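Local coordinates for protein CDP-glucose 4,6-dehydratase (Salmonella enterica subsp. enterica serovar Typhi, PDB 1WVG) that catalyses the NAD(+)-dependent dehydration of CDP-D-glucose to CDP-4-dehydro-6-deoxy-D-glucose, an early step toward CDP-3,6-dideoxy-D-mannose for the lipopolysaccharide O-antigen, at residues Val221-Gln233 with Pro297-Lys309. Sequence-based numbering, arbitrary orientation.
Sequences VIIRNPYSIRPWQ and PHEAHYLKLDCSK. With CXY (cytidine-5'-diphospho-beta-D-xylose), chain D.
Arg230 and Arg224 reach from 221-233 to 297-309 beside the bound CDP-xylose, each with a different grip. Bent at its second torsion (chi2 -56°), the Arg230 chain turns its guanidinium back to the neighbouring segment, where NH1 and NH2 close end-on upon one acceptor, Ala300 O, each at 2.9 Å. NH1 also bonds Ile229 O of its own segment, and NE binds the beta-phosphate oxygen O1B of CDP-xylose (3.0 Å); the guanidinium is thus pinned in its plane while ribose O3D lies over one face. Arg224 crosses Glu299 at about a right angle: NE meets the syn lone pair of OE2 at 3.1 Å in a nearly straight salt bridge, the two flat groups turned 46° apart. Cytosine C5 lies over one face of the Arg224 guanidinium, toward its rim, and NH2 also bonds Asp205 O. Asn225 ND2 donates to ribose O2D (2.7 Å), which in turn donates a weak bond to Glu299 OE2. Two waters, one beside Arg224 and the other beside Arg230, lie between Glu299 OE1 and the diphosphate, but unusually close to OE1, which leaves these bridges doubtful in detail. The Arg224 salt bridge, with the Arg230 charge nearby but beyond salt-bridge distance, probably favours the anionic form of the buried Glu299 carboxylate. Beyond the nucleotide, Ile229 N bonds His301 O (2.9 Å), and Ile229 CD1 rests against Tyr302 CD2 at 3.6 Å. Pro231 packs CD against Leu303 CG and, crossing Leu305 at about a right angle, CG against Leu305 CG. Together the loops wall one side of the substrate pocket. Lys304 NZ forms a salt bridge with Asp266 and also bonds Ser308 OG of the second subunit. Strand 221-223 pairs with strand 289-291 against helices 207-216 and 272-283, whereas strand 232-234 joins the Rossmann sheet beside strand 187-197; segment 297-309 runs on into helix 308-314.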
loop_
_atom_site.group_PDB
_atom_site.type_symbol
_atom_site.label_atom_id
_atom_site.label_comp_id
_atom_site.label_asym_id
_atom_site.label_seq_id
_atom_site.Cartn_x
_atom_site.Cartn_y
_atom_site.Cartn_z
ATOM N N VAL A 221 -24.855 -5.692 34.010
ATOM C CA VAL A 221 -24.643 -6.096 32.649
ATOM C C VAL A 221 -23.279 -6.714 32.606
ATOM O O VAL A 221 -22.333 -6.258 33.277
ATOM C CB VAL A 221 -24.829 -4.942 31.645
ATOM C CG1 VAL A 221 -24.009 -3.707 32.043
ATOM C CG2 VAL A 221 -24.454 -5.387 30.236
ATOM N N ILE A 222 -23.220 -7.769 31.822
ATOM C CA ILE A 222 -21.974 -8.478 31.639
ATOM C C ILE A 222 -21.143 -8.050 30.410
ATOM O O ILE A 222 -21.519 -8.336 29.266
ATOM C CB ILE A 222 -22.174 -9.967 31.665
ATOM C CG1 ILE A 222 -22.528 -10.351 33.107
ATOM C CG2 ILE A 222 -20.866 -10.602 31.202
ATOM C CD1 ILE A 222 -22.786 -11.838 33.305
ATOM N N ILE A 223 -19.992 -7.382 30.690
ATOM C CA ILE A 223 -19.018 -6.848 29.723
ATOM C C ILE A 223 -17.913 -7.816 29.317
ATOM O O ILE A 223 -17.101 -8.274 30.142
ATOM C CB ILE A 223 -18.387 -5.578 30.250
ATOM C CG1 ILE A 223 -19.511 -4.607 30.538
ATOM C CG2 ILE A 223 -17.441 -4.997 29.210
ATOM C CD1 ILE A 223 -20.273 -4.192 29.282
ATOM N N ARG A 224 -17.871 -8.106 28.011
ATOM C CA ARG A 224 -16.865 -9.013 27.534
ATOM C C ARG A 224 -15.553 -8.405 27.078
ATOM O O ARG A 224 -14.525 -9.066 27.251
ATOM C CB ARG A 224 -17.348 -10.109 26.603
ATOM C CG ARG A 224 -18.510 -9.750 25.695
ATOM C CD ARG A 224 -18.486 -10.615 24.453
ATOM N NE ARG A 224 -19.324 -10.127 23.361
ATOM C CZ ARG A 224 -20.625 -9.910 23.486
ATOM N NH1 ARG A 224 -21.264 -10.121 24.651
ATOM N NH2 ARG A 224 -21.284 -9.455 22.418
ATOM N N ASN A 225 -15.580 -7.182 26.501
ATOM C CA ASN A 225 -14.371 -6.491 25.960
ATOM C C ASN A 225 -14.312 -4.990 26.217
ATOM O O ASN A 225 -14.527 -4.196 25.295
ATOM C CB ASN A 225 -14.405 -6.643 24.430
ATOM C CG ASN A 225 -14.274 -8.087 24.017
ATOM O OD1 ASN A 225 -13.244 -8.707 24.282
ATOM N ND2 ASN A 225 -15.300 -8.620 23.361
ATOM N N PRO A 226 -14.009 -4.625 27.463
ATOM C CA PRO A 226 -13.967 -3.276 27.994
ATOM C C PRO A 226 -13.095 -2.289 27.268
ATOM O O PRO A 226 -13.355 -1.078 27.279
ATOM C CB PRO A 226 -13.466 -3.381 29.438
ATOM C CG PRO A 226 -13.134 -4.835 29.676
ATOM C CD PRO A 226 -13.561 -5.637 28.455
ATOM N N TYR A 227 -12.038 -2.810 26.675
ATOM C CA TYR A 227 -11.149 -1.923 25.966
ATOM C C TYR A 227 -11.355 -1.913 24.452
ATOM O O TYR A 227 -10.536 -1.404 23.683
ATOM C CB TYR A 227 -9.701 -2.224 26.316
ATOM C CG TYR A 227 -9.521 -2.440 27.784
ATOM C CD1 TYR A 227 -9.318 -3.723 28.290
ATOM C CD2 TYR A 227 -9.536 -1.363 28.667
ATOM C CE1 TYR A 227 -9.133 -3.929 29.658
ATOM C CE2 TYR A 227 -9.352 -1.561 30.036
ATOM C CZ TYR A 227 -9.149 -2.846 30.539
ATOM O OH TYR A 227 -8.967 -3.050 31.890
ATOM N N SER A 228 -12.430 -2.499 23.978
ATOM C CA SER A 228 -12.565 -2.423 22.563
ATOM C C SER A 228 -13.077 -1.025 22.243
ATOM O O SER A 228 -13.683 -0.332 23.084
ATOM C CB SER A 228 -13.486 -3.505 22.034
ATOM O OG SER A 228 -12.821 -4.744 22.129
ATOM N N ILE A 229 -12.825 -0.649 21.003
ATOM C CA ILE A 229 -13.240 0.607 20.456
ATOM C C ILE A 229 -14.104 0.387 19.210
ATOM O O ILE A 229 -13.797 -0.498 18.398
ATOM C CB ILE A 229 -11.982 1.339 20.039
ATOM C CG1 ILE A 229 -11.317 1.788 21.330
ATOM C CG2 ILE A 229 -12.401 2.531 19.180
ATOM C CD1 ILE A 229 -9.903 2.287 21.108
ATOM N N ARG A 230 -15.144 1.218 19.058
ATOM C CA ARG A 230 -16.066 1.186 17.919
ATOM C C ARG A 230 -16.410 2.616 17.569
ATOM O O ARG A 230 -16.263 3.506 18.414
ATOM C CB ARG A 230 -17.386 0.516 18.323
ATOM C CG ARG A 230 -17.288 -0.989 18.522
ATOM C CD ARG A 230 -16.749 -1.669 17.269
ATOM N NE ARG A 230 -16.745 -3.104 17.344
ATOM C CZ ARG A 230 -15.688 -3.802 17.701
ATOM N NH1 ARG A 230 -14.534 -3.232 18.028
ATOM N NH2 ARG A 230 -15.800 -5.118 17.720
ATOM N N PRO A 231 -16.914 2.845 16.362
ATOM C CA PRO A 231 -17.269 4.191 15.971
ATOM C C PRO A 231 -18.676 4.504 16.429
ATOM O O PRO A 231 -19.576 4.684 15.613
ATOM C CB PRO A 231 -17.207 4.247 14.420
ATOM C CG PRO A 231 -16.818 2.854 13.934
ATOM C CD PRO A 231 -16.746 1.955 15.178
ATOM N N TRP A 232 -18.878 4.584 17.743
ATOM C CA TRP A 232 -20.211 4.841 18.303
ATOM C C TRP A 232 -20.981 6.053 17.805
ATOM O O TRP A 232 -20.485 7.185 17.855
ATOM C CB TRP A 232 -20.173 4.894 19.831
ATOM C CG TRP A 232 -19.179 3.939 20.432
ATOM C CD1 TRP A 232 -17.931 4.243 20.907
ATOM C CD2 TRP A 232 -19.353 2.536 20.655
ATOM N NE1 TRP A 232 -17.316 3.126 21.418
ATOM C CE2 TRP A 232 -18.162 2.058 21.286
ATOM C CE3 TRP A 232 -20.401 1.646 20.385
ATOM C CZ2 TRP A 232 -17.990 0.711 21.643
ATOM C CZ3 TRP A 232 -20.195 0.311 20.734
ATOM C CH2 TRP A 232 -19.024 -0.155 21.367
ATOM N N GLN A 233 -22.242 5.846 17.417
ATOM C CA GLN A 233 -22.999 6.990 16.988
ATOM C C GLN A 233 -24.503 6.810 17.019
ATOM O O GLN A 233 -25.049 5.775 16.676
ATOM C CB GLN A 233 -22.586 7.369 15.547
ATOM C CG GLN A 233 -23.060 6.304 14.550
ATOM C CD GLN A 233 -22.614 6.507 13.103
ATOM O OE1 GLN A 233 -22.614 5.551 12.314
ATOM N NE2 GLN A 233 -22.285 7.743 12.728
ATOM N N PRO A 297 -15.076 -16.098 21.214
ATOM C CA PRO A 297 -15.371 -16.072 19.766
ATOM C C PRO A 297 -14.835 -14.744 19.214
ATOM O O PRO A 297 -15.181 -13.660 19.675
ATOM C CB PRO A 297 -16.889 -16.218 19.637
ATOM C CG PRO A 297 -17.457 -16.041 21.050
ATOM C CD PRO A 297 -16.295 -15.887 22.037
ATOM N N HIS A 298 -13.915 -14.829 18.279
ATOM C CA HIS A 298 -13.261 -13.662 17.728
ATOM C C HIS A 298 -14.067 -12.448 17.246
ATOM O O HIS A 298 -14.894 -12.505 16.329
ATOM C CB HIS A 298 -12.076 -14.028 16.810
ATOM C CG HIS A 298 -11.280 -12.810 16.509
ATOM N ND1 HIS A 298 -11.649 -11.958 15.476
ATOM C CD2 HIS A 298 -10.176 -12.295 17.109
ATOM C CE1 HIS A 298 -10.764 -10.972 15.444
ATOM N NE2 HIS A 298 -9.868 -11.148 16.408
ATOM N N GLU A 299 -13.744 -11.322 17.886
ATOM C CA GLU A 299 -14.289 -10.015 17.595
ATOM C C GLU A 299 -13.124 -9.032 17.515
ATOM O O GLU A 299 -12.142 -9.179 18.236
ATOM C CB GLU A 299 -15.213 -9.518 18.714
ATOM C CG GLU A 299 -16.671 -10.025 18.674
ATOM C CD GLU A 299 -17.584 -9.246 19.594
ATOM O OE1 GLU A 299 -18.075 -8.150 19.323
ATOM O OE2 GLU A 299 -17.778 -9.859 20.738
ATOM N N ALA A 300 -13.241 -8.020 16.653
ATOM C CA ALA A 300 -12.202 -7.004 16.488
ATOM C C ALA A 300 -12.079 -6.128 17.706
ATOM O O ALA A 300 -13.065 -5.727 18.301
ATOM C CB ALA A 300 -12.574 -6.045 15.359
ATOM N N HIS A 301 -10.845 -5.779 18.031
ATOM C CA HIS A 301 -10.627 -4.881 19.148
ATOM C C HIS A 301 -10.846 -3.414 18.739
ATOM O O HIS A 301 -11.596 -2.645 19.345
ATOM C CB HIS A 301 -9.157 -5.027 19.594
ATOM C CG HIS A 301 -8.903 -6.431 19.999
ATOM N ND1 HIS A 301 -9.876 -7.180 20.668
ATOM C CD2 HIS A 301 -7.807 -7.221 19.823
ATOM C CE1 HIS A 301 -9.358 -8.384 20.887
ATOM N NE2 HIS A 301 -8.119 -8.442 20.395
ATOM N N TYR A 302 -10.133 -2.997 17.694
ATOM C CA TYR A 302 -10.241 -1.613 17.281
ATOM C C TYR A 302 -10.882 -1.472 15.958
ATOM O O TYR A 302 -10.505 -2.164 15.016
ATOM C CB TYR A 302 -8.888 -0.936 17.076
ATOM C CG TYR A 302 -8.043 -1.042 18.290
ATOM C CD1 TYR A 302 -6.764 -1.576 18.176
ATOM C CD2 TYR A 302 -8.526 -0.652 19.539
ATOM C CE1 TYR A 302 -5.944 -1.707 19.294
ATOM C CE2 TYR A 302 -7.718 -0.788 20.668
ATOM C CZ TYR A 302 -6.428 -1.310 20.540
ATOM O OH TYR A 302 -5.624 -1.453 21.636
ATOM N N LEU A 303 -11.808 -0.514 15.938
ATOM C CA LEU A 303 -12.521 -0.151 14.726
ATOM C C LEU A 303 -12.877 1.344 14.681
ATOM O O LEU A 303 -13.705 1.794 15.464
ATOM C CB LEU A 303 -13.748 -1.043 14.438
ATOM C CG LEU A 303 -14.477 -0.661 13.150
ATOM C CD1 LEU A 303 -13.463 -0.682 12.012
ATOM C CD2 LEU A 303 -15.605 -1.652 12.859
ATOM N N LYS A 304 -12.251 2.110 13.749
ATOM C CA LYS A 304 -12.547 3.538 13.584
ATOM C C LYS A 304 -12.735 3.794 12.101
ATOM O O LYS A 304 -12.209 3.057 11.256
ATOM C CB LYS A 304 -11.417 4.444 14.066
ATOM C CG LYS A 304 -11.324 4.501 15.580
ATOM C CD LYS A 304 -10.530 5.687 16.105
ATOM C CE LYS A 304 -9.207 5.890 15.402
ATOM N NZ LYS A 304 -8.389 6.887 16.111
ATOM N N LEU A 305 -13.474 4.842 11.777
ATOM C CA LEU A 305 -13.707 5.237 10.379
ATOM C C LEU A 305 -13.219 6.668 10.116
ATOM O O LEU A 305 -13.559 7.621 10.858
ATOM C CB LEU A 305 -15.220 5.348 10.107
ATOM C CG LEU A 305 -15.951 4.014 10.084
ATOM C CD1 LEU A 305 -17.451 4.247 9.901
ATOM C CD2 LEU A 305 -15.392 3.180 8.935
ATOM N N ASP A 306 -12.476 6.846 9.019
ATOM C CA ASP A 306 -12.056 8.204 8.671
ATOM C C ASP A 306 -13.179 8.776 7.782
ATOM O O ASP A 306 -13.520 8.196 6.752
ATOM C CB ASP A 306 -10.683 8.202 7.961
ATOM C CG ASP A 306 -10.222 9.614 7.677
ATOM O OD1 ASP A 306 -10.925 10.440 7.135
ATOM O OD2 ASP A 306 -8.998 9.880 8.019
ATOM N N CYS A 307 -13.806 9.876 8.199
ATOM C CA CYS A 307 -14.934 10.451 7.444
ATOM C C CYS A 307 -14.657 11.760 6.716
ATOM O O CYS A 307 -15.586 12.488 6.410
ATOM C CB CYS A 307 -16.183 10.604 8.324
ATOM S SG CYS A 307 -16.608 9.014 9.078
ATOM N N SER A 308 -13.403 12.061 6.410
ATOM C CA SER A 308 -13.081 13.287 5.679
ATOM C C SER A 308 -13.774 13.358 4.316
ATOM O O SER A 308 -14.157 14.422 3.892
ATOM C CB SER A 308 -11.574 13.430 5.456
ATOM O OG SER A 308 -10.975 13.524 6.709
ATOM N N LYS A 309 -13.949 12.237 3.607
ATOM C CA LYS A 309 -14.593 12.276 2.298
ATOM C C LYS A 309 -16.032 12.790 2.330
ATOM O O LYS A 309 -16.461 13.640 1.532
ATOM C CB LYS A 309 -14.438 10.944 1.569
ATOM C CG LYS A 309 -14.984 10.848 0.150
ATOM C CD LYS A 309 -15.019 9.374 -0.294
ATOM C CE LYS A 309 -15.545 9.142 -1.697
ATOM N NZ LYS A 309 -15.303 7.774 -2.206
HETATM O O1B CXY D . -19.470 -4.055 16.665
HETATM P PB CXY D . -20.615 -5.047 16.644
HETATM O O2B CXY D . -20.186 -6.485 16.775
HETATM O "O1'" CXY D . -21.484 -4.848 15.263
HETATM O O3A CXY D . -21.401 -4.462 17.839
HETATM P PA CXY D . -21.681 -5.035 19.356
HETATM O O1A CXY D . -22.576 -4.027 19.983
HETATM O O2A CXY D . -22.239 -6.404 19.312
HETATM O O5D CXY D . -20.207 -5.075 19.956
HETATM C C5D CXY D . -19.603 -3.831 20.338
HETATM C C4D CXY D . -18.407 -4.127 21.210
HETATM O O4D CXY D . -18.880 -4.265 22.573
HETATM C C3D CXY D . -17.576 -5.367 20.881
HETATM O O3D CXY D . -16.130 -5.250 21.135
HETATM C C2D CXY D . -18.261 -6.353 21.845
HETATM O O2D CXY D . -17.368 -7.441 22.097
HETATM C C1D CXY D . -18.407 -5.480 23.071
HETATM N N1 CXY D . -19.384 -5.984 24.041
HETATM C C6 CXY D . -20.714 -6.133 23.681
HETATM C C5 CXY D . -21.629 -6.558 24.515
HETATM C C4 CXY D . -21.301 -6.916 25.852
HETATM N N3 CXY D . -19.945 -6.732 26.167
HETATM C C2 CXY D . -18.948 -6.284 25.317
HETATM N N4 CXY D . -22.080 -7.354 26.692
HETATM O O2 CXY D . -17.765 -6.169 25.658
HETATM C "C1'" CXY D . -22.477 -3.842 15.360
HETATM C "C2'" CXY D . -23.675 -4.361 14.603
HETATM C "C3'" CXY D . -23.224 -4.562 13.169
HETATM C "C4'" CXY D . -22.734 -3.240 12.578
HETATM C "C5'" CXY D . -21.620 -2.671 13.446
HETATM O "O2'" CXY D . -24.128 -5.630 15.122
HETATM O "O3'" CXY D . -24.346 -4.985 12.372
HETATM O "O4'" CXY D . -22.288 -3.438 11.238
HETATM O "O5'" CXY D . -22.044 -2.560 14.808
HETATM O O HOH W 1 -20.558 -8.627 19.590
HETATM O O HOH W 2 -14.119 -6.572 20.953
HETATM O O HOH W 3 -17.788 -7.096 17.058
#